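Local coordinates for protein Crov588 (Cafeteriavirus, PDB 6NYR) that is of unknown function but folds as a circular leucine-rich-repeat protein, built from FNIP repeats and probably, like many relatives, offering surfaces for binding partners, at residues N439-E444 against F460-T465; F456-N461 against G479-Q484; N467-S472 against N489-R494. All coordinates share one frame; numbering follows the deposited sequence.

Contact 1 (N439-E444 against F460-T465); sequences NQEIVE and FNQKIT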
loop_
_atom_site.group_PDB
_atom_site.type_symbol
_atom_site.label_atom_id
_atom_site.label_comp_id
_atom_site.label_asym_id
_atom_site.label_seq_id
_atom_site.Cartn_x
_atom_site.Cartn_y
_atom_site.Cartn_z
ATOM N N ASN A 439 -4.262 18.014 25.589
ATOM C CA ASN A 439 -4.125 17.599 26.980
ATOM C C ASN A 439 -4.963 18.497 27.883
ATOM O O ASN A 439 -4.444 19.086 28.836
ATOM C CB ASN A 439 -2.653 17.637 27.396
ATOM C CG ASN A 439 -2.412 16.990 28.741
ATOM O OD1 ASN A 439 -3.239 16.222 29.229
ATOM N ND2 ASN A 439 -1.279 17.300 29.352
ATOM N N GLN A 440 -6.252 18.615 27.582
ATOM C CA GLN A 440 -7.201 19.359 28.395
ATOM C C GLN A 440 -8.204 18.392 29.012
ATOM O O GLN A 440 -8.449 17.297 28.501
ATOM C CB GLN A 440 -7.935 20.417 27.565
ATOM C CG GLN A 440 -7.030 21.387 26.829
ATOM C CD GLN A 440 -6.246 22.287 27.764
ATOM O OE1 GLN A 440 -6.660 22.543 28.898
ATOM N NE2 GLN A 440 -5.106 22.777 27.292
ATOM N N GLU A 441 -8.793 18.815 30.128
ATOM C CA GLU A 441 -9.764 17.975 30.816
ATOM C C GLU A 441 -10.974 17.726 29.926
ATOM O O GLU A 441 -11.404 18.604 29.171
ATOM C CB GLU A 441 -10.215 18.635 32.118
ATOM C CG GLU A 441 -9.198 18.597 33.244
ATOM C CD GLU A 441 -9.697 19.299 34.498
ATOM O OE1 GLU A 441 -10.918 19.252 34.762
ATOM O OE2 GLU A 441 -8.872 19.914 35.205
ATOM N N ILE A 442 -11.526 16.521 30.012
ATOM C CA ILE A 442 -12.779 16.174 29.342
ATOM C C ILE A 442 -13.766 15.781 30.437
ATOM O O ILE A 442 -13.693 14.684 31.001
ATOM C CB ILE A 442 -12.613 15.065 28.303
ATOM C CG1 ILE A 442 -11.529 15.465 27.302
ATOM C CG2 ILE A 442 -13.924 14.794 27.590
ATOM C CD1 ILE A 442 -11.480 14.602 26.062
ATOM N N VAL A 443 -14.699 16.682 30.742
ATOM C CA VAL A 443 -15.744 16.449 31.735
ATOM C C VAL A 443 -16.914 15.761 31.045
ATOM O O VAL A 443 -16.826 15.418 29.861
ATOM C CB VAL A 443 -16.169 17.773 32.394
ATOM C CG1 VAL A 443 -14.945 18.476 32.977
ATOM C CG2 VAL A 443 -16.878 18.669 31.398
ATOM N N GLU A 444 -18.012 15.549 31.764
ATOM C CA GLU A 444 -19.096 14.775 31.180
ATOM C C GLU A 444 -19.985 15.653 30.301
ATOM O O GLU A 444 -19.939 16.886 30.345
ATOM C CB GLU A 444 -19.941 14.098 32.262
ATOM C CG GLU A 444 -20.565 15.018 33.290
ATOM C CD GLU A 444 -21.320 14.244 34.362
ATOM O OE1 GLU A 444 -22.285 13.530 34.016
ATOM O OE2 GLU A 444 -20.935 14.338 35.547
ATOM N N PHE A 460 -1.983 13.562 25.913
ATOM C CA PHE A 460 -3.156 13.479 26.772
ATOM C C PHE A 460 -2.859 12.657 28.021
ATOM O O PHE A 460 -2.446 11.496 27.932
ATOM C CB PHE A 460 -4.338 12.865 26.026
ATOM C CG PHE A 460 -5.577 12.779 26.864
ATOM C CD1 PHE A 460 -6.311 13.920 27.142
ATOM C CD2 PHE A 460 -5.996 11.572 27.392
ATOM C CE1 PHE A 460 -7.444 13.855 27.921
ATOM C CE2 PHE A 460 -7.136 11.504 28.171
ATOM C CZ PHE A 460 -7.857 12.645 28.435
ATOM N N ASN A 461 -3.085 13.258 29.187
ATOM C CA ASN A 461 -2.815 12.595 30.458
ATOM C C ASN A 461 -3.719 13.183 31.542
ATOM O O ASN A 461 -3.272 13.537 32.635
ATOM C CB ASN A 461 -1.336 12.723 30.827
ATOM C CG ASN A 461 -0.959 11.895 32.036
ATOM O OD1 ASN A 461 -1.626 10.917 32.363
ATOM N ND2 ASN A 461 0.116 12.286 32.708
ATOM N N GLN A 462 -5.014 13.271 31.250
ATOM C CA GLN A 462 -6.002 13.767 32.194
ATOM C C GLN A 462 -6.866 12.618 32.698
ATOM O O GLN A 462 -7.021 11.590 32.030
ATOM C CB GLN A 462 -6.900 14.835 31.560
ATOM C CG GLN A 462 -6.177 16.072 31.055
ATOM C CD GLN A 462 -5.483 16.836 32.163
ATOM O OE1 GLN A 462 -5.916 16.818 33.316
ATOM N NE2 GLN A 462 -4.403 17.525 31.813
ATOM N N LYS A 463 -7.425 12.803 33.891
ATOM C CA LYS A 463 -8.320 11.808 34.457
ATOM C C LYS A 463 -9.561 11.645 33.584
ATOM O O LYS A 463 -10.025 12.588 32.939
ATOM C CB LYS A 463 -8.746 12.207 35.870
ATOM C CG LYS A 463 -7.639 12.253 36.899
ATOM C CD LYS A 463 -8.215 12.639 38.263
ATOM C CE LYS A 463 -7.148 12.635 39.344
ATOM N NZ LYS A 463 -5.970 13.464 38.981
ATOM N N ILE A 464 -10.102 10.431 33.583
ATOM C CA ILE A 464 -11.369 10.120 32.931
ATOM C C ILE A 464 -12.286 9.580 34.020
ATOM O O ILE A 464 -12.091 8.458 34.502
ATOM C CB ILE A 464 -11.211 9.107 31.789
ATOM C CG1 ILE A 464 -10.126 9.561 30.816
ATOM C CG2 ILE A 464 -12.541 8.918 31.069
ATOM C CD1 ILE A 464 -9.841 8.572 29.698
ATOM N N THR A 465 -13.286 10.366 34.405
ATOM C CA THR A 465 -14.194 10.012 35.482
ATOM C C THR A 465 -15.486 9.442 34.898
ATOM O O THR A 465 -15.565 9.072 33.725
ATOM C CB THR A 465 -14.424 11.226 36.378
ATOM O OG1 THR A 465 -14.889 12.330 35.595
ATOM C CG2 THR A 465 -13.113 11.627 37.072
#
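Phe460 opens the second segment with its ring sent inward, CG anti to the backbone N (chi1 -179°). Its CE1 edge meets the carbonyl of Gln440, whose O lies near the ring plane 3.6 Å from CE1. Ile442 adds a looser apolar touch with CG1, and Phe456 stacks on the ring. One ring face is also crossed by the following backbone, the N of Gln462 lying over its centre.

Asn461 contributes its main chain here: its N donates to OD1 of Asn439 over 3.0 Å, the bond bent to 153° at the hydrogen. The side-chain carbonyl of Asn439 is thus gripped from above its plane rather than along a lone pair. The side chain of Asn461 leads the other way, to Asn483 and Gln484.

Gln462 supplies the second grip. A bend at chi2 (-63°) folds its amide back across the Asn439 side chain at about a right angle, so that NE2 donates to Asn439 OD1 at 3.1 Å, again above the carbonyl plane. The same NE2 makes a weak bond to Asn439 O at 3.4 Å. Nearer its backbone, Gln462 CG rests 3.6 Å from Gln440 O, while OE1 at the tip lies 3.7 Å from Glu441 CG.

One side-chain oxygen therefore takes two donors from the next coil, while Asn417, one coil earlier, receives the backbone N of Asn439 in the same manner. Asparagines recurring every 22 residues and bonding to the coil beside them form the asparagine ladder typical of leucine-rich-repeat solenoids.

Contact 2 (F456-N461 against G479-Q484); sequences FGHCFN and GHNFNQ
Two successive coils of the leucine-rich-repeat solenoid meet here just after their strands, at a 22-residue offset through the turn, as His458 beside His480 makes plain, slipping by one at Asn461, whose CA lies nearest that of Phe482. Among the hydrogen bonds, the backbone one joins Asn481 N to His458 O at 2.9 Å, in the plane of that carbonyl, and ties the type I turn of 479-482 to the preceding coil. The next rung of the asparagine ladder is carried by Asn461, whose OD1 accepts from Asn483 N at 2.9 Å. Gln484, bent at chi2, brings NE2 to the same OD1, also at 2.9 Å and nearly straight at 165°. Both donors come from above the Asn461 carbonyl plane, and Asn483 in turn passes its own OD1 to Asn505 and Gln506.

The aromatic contacts are of two kinds. Toward solvent the imidazoles of His458 and His480, each with CG anti to its backbone N, point the same way and form an offset stack, centroids 4.2 Å apart and planes only 9° from parallel. The CB of His480 sits over the His458 ring in a CH-pi contact, and His502 extends the stack. A hydrogen bond from His480 ND1 to Asn481 OD1 fixes the turn of the second ring. In the interior of the coils, the Phe460 and Phe482 side chains run alongside each other, CD2 of the first 4.0 Å from CD1 of the second.

Close backbone packing is seen where Gly479, with no side chain, lets its CA approach Gly457 O to 3.4 Å in a CA-H...O contact. Finally, a water bridges the coils: it donates to Cys459 O at 2.8 Å and accepts from Asn481 ND2 at 3.0 Å.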
loop_
_atom_site.group_PDB
_atom_site.type_symbol
_atom_site.label_atom_id
_atom_site.label_comp_id
_atom_site.label_asym_id
_atom_site.label_seq_id
_atom_site.Cartn_x
_atom_site.Cartn_y
_atom_site.Cartn_z
ATOM N N PHE A 456 -6.476 9.240 21.452
ATOM C CA PHE A 456 -5.722 10.369 21.967
ATOM C C PHE A 456 -4.274 10.290 21.506
ATOM O O PHE A 456 -3.752 9.215 21.197
ATOM C CB PHE A 456 -5.772 10.415 23.501
ATOM C CG PHE A 456 -7.127 10.742 24.057
ATOM C CD1 PHE A 456 -8.048 9.739 24.307
ATOM C CD2 PHE A 456 -7.472 12.050 24.349
ATOM C CE1 PHE A 456 -9.297 10.042 24.825
ATOM C CE2 PHE A 456 -8.712 12.355 24.866
ATOM C CZ PHE A 456 -9.626 11.350 25.103
ATOM N N GLY A 457 -3.625 11.451 21.474
ATOM C CA GLY A 457 -2.252 11.563 21.033
ATOM C C GLY A 457 -1.250 11.464 22.166
ATOM O O GLY A 457 -1.563 11.032 23.279
ATOM N N HIS A 458 -0.023 11.906 21.876
ATOM C CA HIS A 458 1.094 11.672 22.785
ATOM C C HIS A 458 0.841 12.262 24.163
ATOM O O HIS A 458 1.138 11.619 25.178
ATOM C CB HIS A 458 2.371 12.265 22.186
ATOM C CG HIS A 458 3.617 11.923 22.942
ATOM N ND1 HIS A 458 4.512 10.967 22.511
ATOM C CD2 HIS A 458 4.126 12.421 24.094
ATOM C CE1 HIS A 458 5.516 10.890 23.366
ATOM N NE2 HIS A 458 5.304 11.761 24.337
ATOM N N CYS A 459 0.271 13.466 24.229
ATOM C CA CYS A 459 0.334 14.244 25.457
ATOM C C CYS A 459 -0.839 14.024 26.404
ATOM O O CYS A 459 -0.700 14.295 27.603
ATOM C CB CYS A 459 0.403 15.745 25.140
ATOM S SG CYS A 459 1.918 16.318 24.350
ATOM N N PHE A 460 -1.983 13.562 25.913
ATOM C CA PHE A 460 -3.156 13.479 26.772
ATOM C C PHE A 460 -2.859 12.657 28.021
ATOM O O PHE A 460 -2.446 11.496 27.932
ATOM C CB PHE A 460 -4.338 12.865 26.026
ATOM C CG PHE A 460 -5.577 12.779 26.864
ATOM C CD1 PHE A 460 -6.311 13.920 27.142
ATOM C CD2 PHE A 460 -5.996 11.572 27.392
ATOM C CE1 PHE A 460 -7.444 13.855 27.921
ATOM C CE2 PHE A 460 -7.136 11.504 28.171
ATOM C CZ PHE A 460 -7.857 12.645 28.435
ATOM N N ASN A 461 -3.085 13.258 29.187
ATOM C CA ASN A 461 -2.815 12.595 30.458
ATOM C C ASN A 461 -3.719 13.183 31.542
ATOM O O ASN A 461 -3.272 13.537 32.635
ATOM C CB ASN A 461 -1.336 12.723 30.827
ATOM C CG ASN A 461 -0.959 11.895 32.036
ATOM O OD1 ASN A 461 -1.626 10.917 32.363
ATOM N ND2 ASN A 461 0.116 12.286 32.708
ATOM N N GLY A 479 -2.804 7.373 24.524
ATOM C CA GLY A 479 -1.540 7.715 23.914
ATOM C C GLY A 479 -0.349 7.510 24.829
ATOM O O GLY A 479 -0.445 6.955 25.923
ATOM N N HIS A 480 0.802 7.988 24.349
ATOM C CA HIS A 480 2.078 7.723 25.003
ATOM C C HIS A 480 2.043 8.077 26.483
ATOM O O HIS A 480 2.475 7.289 27.332
ATOM C CB HIS A 480 3.188 8.512 24.294
ATOM C CG HIS A 480 4.573 8.100 24.688
ATOM N ND1 HIS A 480 5.185 8.538 25.843
ATOM C CD2 HIS A 480 5.465 7.286 24.075
ATOM C CE1 HIS A 480 6.392 8.006 25.927
ATOM N NE2 HIS A 480 6.587 7.247 24.865
ATOM N N ASN A 481 1.546 9.267 26.811
ATOM C CA ASN A 481 1.722 9.807 28.148
ATOM C C ASN A 481 0.583 9.493 29.100
ATOM O O ASN A 481 0.692 9.821 30.288
ATOM C CB ASN A 481 1.906 11.328 28.086
ATOM C CG ASN A 481 3.249 11.728 27.519
ATOM O OD1 ASN A 481 4.056 10.878 27.142
ATOM N ND2 ASN A 481 3.499 13.032 27.451
ATOM N N PHE A 482 -0.497 8.877 28.634
ATOM C CA PHE A 482 -1.614 8.625 29.532
ATOM C C PHE A 482 -1.195 7.676 30.647
ATOM O O PHE A 482 -0.727 6.563 30.383
ATOM C CB PHE A 482 -2.809 8.041 28.793
ATOM C CG PHE A 482 -3.981 7.790 29.695
ATOM C CD1 PHE A 482 -4.816 8.830 30.065
ATOM C CD2 PHE A 482 -4.230 6.523 30.200
ATOM C CE1 PHE A 482 -5.884 8.609 30.909
ATOM C CE2 PHE A 482 -5.298 6.299 31.039
ATOM C CZ PHE A 482 -6.126 7.343 31.394
ATOM N N ASN A 483 -1.375 8.110 31.891
ATOM C CA ASN A 483 -1.010 7.303 33.049
ATOM C C ASN A 483 -1.870 7.711 34.247
ATOM O O ASN A 483 -1.380 8.092 35.310
ATOM C CB ASN A 483 0.481 7.452 33.342
ATOM C CG ASN A 483 0.989 6.417 34.323
ATOM O OD1 ASN A 483 0.350 5.388 34.545
ATOM N ND2 ASN A 483 2.145 6.683 34.920
ATOM N N GLN A 484 -3.189 7.624 34.081
ATOM C CA GLN A 484 -4.135 7.905 35.151
ATOM C C GLN A 484 -4.910 6.640 35.496
ATOM O O GLN A 484 -5.109 5.761 34.650
ATOM C CB GLN A 484 -5.117 9.029 34.763
ATOM C CG GLN A 484 -4.451 10.351 34.386
ATOM C CD GLN A 484 -3.590 10.936 35.495
ATOM O OE1 GLN A 484 -3.970 10.930 36.664
ATOM N NE2 GLN A 484 -2.419 11.445 35.125
HETATM O O HOH W 1 1.734 15.015 28.880
#

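Contact 3 (N467-S472 against N489-R494); sequences NVLPNS and NVLPDR
Leu469 carries the tight half of this contact. With CG anti to its carbonyl carbon (chi1 -63°) and chi2 extended, it projects CD1 into the next coil, 3.6 Å from Val490 O, 3.7 Å from Pro492 CD and 4.0 Å from Leu491 CD2. Pro492 crosses Leu469 at about a right angle and presses its own ring atom CG to 3.3 Å from Pro470 O, so the proline ring touches both the leucine side chain and the backbone of the preceding coil. Leu469 and Leu491 both also lean on Leu476 of strand 475-477.

Toward solvent the fit slackens. Asn467 and Asn489, exposed residues with positive phi, come together merely through backbone, Asn467 N standing 3.9 Å from Asn489 O. At the other end, Arg494 runs extended from CG to NE, and its aliphatic atoms pass Asn471 O at a distance, CB being 4.0 Å from that oxygen.

No hydrogen bond links the two segments. Ser472 OG and Asn471 N instead bond to Leu451 and Asp449, so the two segments are held together by van der Waals packing of leucine and proline carbons on each other and on backbone carbonyls, without directional bonds.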
loop_
_atom_site.group_PDB
_atom_site.type_symbol
_atom_site.label_atom_id
_atom_site.label_comp_id
_atom_site.label_asym_id
_atom_site.label_seq_id
_atom_site.Cartn_x
_atom_site.Cartn_y
_atom_site.Cartn_z
ATOM N N ASN A 467 -19.298 8.543 33.539
ATOM C CA ASN A 467 -20.224 9.036 32.515
ATOM C C ASN A 467 -19.592 10.117 31.643
ATOM O O ASN A 467 -20.284 10.989 31.110
ATOM C CB ASN A 467 -21.525 9.551 33.139
ATOM C CG ASN A 467 -22.658 9.660 32.127
ATOM O OD1 ASN A 467 -22.837 8.778 31.282
ATOM N ND2 ASN A 467 -23.423 10.747 32.204
ATOM N N VAL A 468 -18.274 10.067 31.489
ATOM C CA VAL A 468 -17.590 10.938 30.543
ATOM C C VAL A 468 -17.568 10.322 29.152
ATOM O O VAL A 468 -17.855 10.988 28.154
ATOM C CB VAL A 468 -16.158 11.239 31.038
ATOM C CG1 VAL A 468 -15.353 11.943 29.943
ATOM C CG2 VAL A 468 -16.194 12.074 32.305
ATOM N N LEU A 469 -17.230 9.045 29.067
ATOM C CA LEU A 469 -17.114 8.376 27.780
ATOM C C LEU A 469 -18.499 8.076 27.216
ATOM O O LEU A 469 -19.412 7.708 27.962
ATOM C CB LEU A 469 -16.320 7.087 27.923
ATOM C CG LEU A 469 -14.863 7.254 28.362
ATOM C CD1 LEU A 469 -14.164 5.894 28.399
ATOM C CD2 LEU A 469 -14.111 8.225 27.466
ATOM N N PRO A 470 -18.686 8.256 25.910
ATOM C CA PRO A 470 -20.020 8.073 25.327
ATOM C C PRO A 470 -20.481 6.624 25.394
ATOM O O PRO A 470 -19.690 5.680 25.481
ATOM C CB PRO A 470 -19.853 8.534 23.872
ATOM C CG PRO A 470 -18.379 8.530 23.615
ATOM C CD PRO A 470 -17.706 8.771 24.934
ATOM N N ASN A 471 -21.808 6.463 25.346
ATOM C CA ASN A 471 -22.417 5.149 25.513
ATOM C C ASN A 471 -22.086 4.206 24.367
ATOM O O ASN A 471 -21.959 2.997 24.591
ATOM C CB ASN A 471 -23.935 5.296 25.643
ATOM C CG ASN A 471 -24.338 6.268 26.739
ATOM O OD1 ASN A 471 -25.172 7.151 26.531
ATOM N ND2 ASN A 471 -23.747 6.107 27.917
ATOM N N SER A 472 -21.940 4.724 23.153
ATOM C CA SER A 472 -21.749 3.892 21.976
ATOM C C SER A 472 -20.291 3.560 21.698
ATOM O O SER A 472 -20.007 2.901 20.694
ATOM C CB SER A 472 -22.366 4.582 20.755
ATOM O OG SER A 472 -22.213 5.989 20.847
ATOM N N ASN A 489 -16.995 2.089 36.485
ATOM C CA ASN A 489 -18.034 2.908 35.862
ATOM C C ASN A 489 -17.437 4.066 35.070
ATOM O O ASN A 489 -17.998 5.164 35.028
ATOM C CB ASN A 489 -19.027 3.448 36.900
ATOM C CG ASN A 489 -19.795 2.353 37.614
ATOM O OD1 ASN A 489 -20.341 1.444 36.985
ATOM N ND2 ASN A 489 -19.846 2.438 38.939
ATOM N N VAL A 490 -16.299 3.829 34.427
ATOM C CA VAL A 490 -15.714 4.781 33.492
ATOM C C VAL A 490 -15.797 4.272 32.058
ATOM O O VAL A 490 -16.265 4.978 31.166
ATOM C CB VAL A 490 -14.253 5.110 33.878
ATOM C CG1 VAL A 490 -13.611 5.998 32.825
ATOM C CG2 VAL A 490 -14.204 5.774 35.249
ATOM N N LEU A 491 -15.379 3.033 31.827
ATOM C CA LEU A 491 -15.434 2.449 30.489
ATOM C C LEU A 491 -16.862 2.022 30.171
ATOM O O LEU A 491 -17.470 1.279 30.950
ATOM C CB LEU A 491 -14.480 1.261 30.397
ATOM C CG LEU A 491 -13.015 1.606 30.684
ATOM C CD1 LEU A 491 -12.159 0.349 30.812
ATOM C CD2 LEU A 491 -12.440 2.545 29.629
ATOM N N PRO A 492 -17.430 2.467 29.051
ATOM C CA PRO A 492 -18.839 2.167 28.763
ATOM C C PRO A 492 -19.048 0.708 28.378
ATOM O O PRO A 492 -18.109 -0.061 28.158
ATOM C CB PRO A 492 -19.187 3.113 27.608
ATOM C CG PRO A 492 -17.876 3.390 26.938
ATOM C CD PRO A 492 -16.816 3.328 28.015
ATOM N N ASP A 493 -20.331 0.341 28.290
ATOM C CA ASP A 493 -20.745 -1.054 28.219
ATOM C C ASP A 493 -20.636 -1.669 26.830
ATOM O O ASP A 493 -20.837 -2.882 26.703
ATOM C CB ASP A 493 -22.196 -1.195 28.700
ATOM C CG ASP A 493 -22.367 -0.819 30.150
ATOM O OD1 ASP A 493 -21.413 -1.028 30.928
ATOM O OD2 ASP A 493 -23.454 -0.323 30.515
ATOM N N ARG A 494 -20.360 -0.886 25.790
ATOM C CA ARG A 494 -20.192 -1.446 24.454
ATOM C C ARG A 494 -18.740 -1.439 23.990
ATOM O O ARG A 494 -18.468 -1.770 22.830
ATOM C CB ARG A 494 -21.062 -0.702 23.439
ATOM C CG ARG A 494 -22.552 -0.894 23.646
ATOM C CD ARG A 494 -23.363 -0.173 22.575
ATOM N NE ARG A 494 -24.780 -0.512 22.648
ATOM C CZ ARG A 494 -25.407 -1.323 21.800
ATOM N NH1 ARG A 494 -24.748 -1.891 20.799
ATOM N NH2 ARG A 494 -26.699 -1.564 21.957
#

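In the fold
All three contacts are partly buried, with phenylalanines, or leucines and prolines, inside and amides, histidines or charged residues at the exposed side. Contacts 1 and 2 share Phe460 and Asn461: the first ends on the coil from which the second starts, so the asparagine ladder runs through both. Contact 2 adds a surface stack of histidines and a water bridge. Contact 3 joins the same coils as contact 2 farther along the chain and trades polar bonding for leucine and proline packing, with exposed Asn467 and Arg494 at its edges; contacts 2 and 3 do not touch, their nearest atoms being about 6 Å apart. Contacts 1 and 3 touch by packing, Val490 CG1 lying 3.3 Å from Ile464 O.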